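Local coordinates for inner kinetochore subunit cnp3 (Schizosaccharomyces pombe, PDB 6O2D), which helps build the inner kinetochore on centromeric DNA as a CENP-C family adaptor, its cupin domain forming a dimer, at the interface of chains A and B. Numbering follows the deposited sequence. Chains: chain A/B, Inner kinetochore subunit cnp3.

The interface of chains A and B. Residues chain A 24, 62; chain B 88, 118-119.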
ATOM      1  N   TRP A  24      -0.725 -14.554  14.585  1.00 86.57           N
ATOM      2  CA  TRP A  24       0.733 -14.637  14.412  1.00 80.69           C
ATOM      3  C   TRP A  24       1.432 -14.402  15.756  1.00 83.94           C
ATOM      4  O   TRP A  24       2.471 -13.745  15.842  1.00 74.96           O
ATOM      5  CB  TRP A  24       1.199 -13.653  13.330  1.00 57.82           C
ATOM      6  CG  TRP A  24       2.603 -13.832  12.747  1.00 70.75           C
ATOM      7  CD1 TRP A  24       3.671 -12.980  12.904  1.00 72.59           C
ATOM      8  CD2 TRP A  24       3.063 -14.877  11.870  1.00 71.84           C
ATOM      9  NE1 TRP A  24       4.770 -13.456  12.225  1.00 55.38           N
ATOM     10  CE2 TRP A  24       4.422 -14.612  11.575  1.00 67.91           C
ATOM     11  CE3 TRP A  24       2.467 -16.024  11.325  1.00 71.12           C
ATOM     12  CZ2 TRP A  24       5.193 -15.454  10.759  1.00 61.56           C
ATOM     13  CZ3 TRP A  24       3.239 -16.863  10.513  1.00 65.09           C
ATOM     14  CH2 TRP A  24       4.585 -16.571  10.242  1.00 59.32           C
ATOM     15  N   GLU A  62      -1.185  -2.228  11.628  1.00 62.80           N
ATOM     16  CA  GLU A  62      -0.489  -3.365  12.247  1.00 74.91           C
ATOM     17  C   GLU A  62       0.831  -2.830  12.815  1.00 73.84           C
ATOM     18  O   GLU A  62       1.903  -3.011  12.250  1.00 65.09           O
ATOM     19  CB  GLU A  62      -0.291  -4.581  11.331  1.00 82.70           C
ATOM     20  CG  GLU A  62      -0.151  -5.892  12.161  1.00 86.65           C
ATOM     21  CD  GLU A  62      -0.958  -7.083  11.632  1.00 86.98           C
ATOM     22  OE1 GLU A  62      -0.348  -8.105  11.226  1.00 86.23           O
ATOM     23  OE2 GLU A  62      -2.205  -7.007  11.646  1.00 86.72           O
TER
ATOM     24  N   ILE B  88       1.996  -9.049   5.913  1.00 44.83           N
ATOM     25  CA  ILE B  88       0.641  -8.518   5.846  1.00 60.34           C
ATOM     26  C   ILE B  88       0.406  -8.065   4.409  1.00 49.83           C
ATOM     27  O   ILE B  88       1.210  -7.312   3.850  1.00 53.20           O
ATOM     28  CB  ILE B  88       0.425  -7.372   6.848  1.00 56.85           C
ATOM     29  CG1 ILE B  88      -0.928  -6.695   6.606  1.00 70.76           C
ATOM     30  CG2 ILE B  88       1.549  -6.358   6.773  1.00 55.86           C
ATOM     31  CD1 ILE B  88      -1.521  -6.044   7.846  1.00 74.30           C
ATOM     32  N   PRO B 118      -3.901 -10.217   7.137  1.00 56.10           N
ATOM     33  CA  PRO B 118      -2.874 -10.132   8.180  1.00 55.59           C
ATOM     34  C   PRO B 118      -1.926 -11.316   8.106  1.00 54.55           C
ATOM     35  O   PRO B 118      -2.229 -12.355   7.511  1.00 59.88           O
ATOM     36  CB  PRO B 118      -3.677 -10.146   9.486  1.00 52.69           C
ATOM     37  CG  PRO B 118      -5.057  -9.739   9.097  1.00 70.74           C
ATOM     38  CD  PRO B 118      -5.262 -10.225   7.696  1.00 68.37           C
ATOM     39  N   ARG B 119      -0.765 -11.152   8.738  1.00 55.90           N
ATOM     40  CA  ARG B 119       0.201 -12.240   8.806  1.00 65.02           C
ATOM     41  C   ARG B 119      -0.439 -13.458   9.460  1.00 57.22           C
ATOM     42  O   ARG B 119      -1.256 -13.329  10.376  1.00 56.57           O
ATOM     43  CB  ARG B 119       1.434 -11.808   9.601  1.00 58.81           C
ATOM     44  CG  ARG B 119       2.160 -10.595   9.030  1.00 56.19           C
ATOM     45  CD  ARG B 119       3.279 -10.120   9.953  1.00 58.01           C
ATOM     46  NE  ARG B 119       2.762  -9.508  11.174  1.00 52.00           N
ATOM     47  CZ  ARG B 119       3.514  -9.141  12.204  1.00 64.18           C
ATOM     48  NH1 ARG B 119       4.831  -9.317  12.174  1.00 64.72           N
ATOM     49  NH2 ARG B 119       2.944  -8.595  13.268  1.00 79.88           N
TER
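The end of strand 55-62 of chain A, at A:Glu62, and the loop that carries A:Trp24 after strand 16-22 meet the loop following strand 113-117 of chain B, with the start of strand B:88-95 beside it. This is one patch of the two-fold dimer of CENP-C cupin domains, and its twin with the chains exchanged lies across the axis. B:Arg119 runs between the two side chains of chain A, the indole on one flank and the carboxylate on the other. Its NE forms a salt bridge with OE1 of the A:Glu62 carboxylate at 3.4 Å; as a hydrogen bond this is weak, although fairly straight at the hydrogen (158°). B:Arg119 NH2 lies farther, 3.9 Å from A:Glu62 OE1, and carboxylate and guanidinium planes are turned 43° apart, so the pair is not a flat, two-pronged one. A bend at chi3 (-70°) turns the end of the arginine so that B:Arg119 CZ lies 3.9 Å from A:Trp24 CD1, in the pyrrole ring. A:Trp24 CD1 sits above one guanidinium face, displaced toward its edge, while B:Arg119 CB lies over the rim of one indole face, 3.9 Å from A:Trp24 CG. The contact is therefore offset and tilted rather than a parallel stack, and aliphatic stem and charged end both share in it. Beyond the salt bridge, the CD1 methyl of B:Ile88 touches A:Glu62 along its chain, 4.0 Å from the carboxylate carbon CD, as the two side chains pass in opposite directions. B:Pro118 adds a slight contact through CB, near carboxylate oxygen OE2.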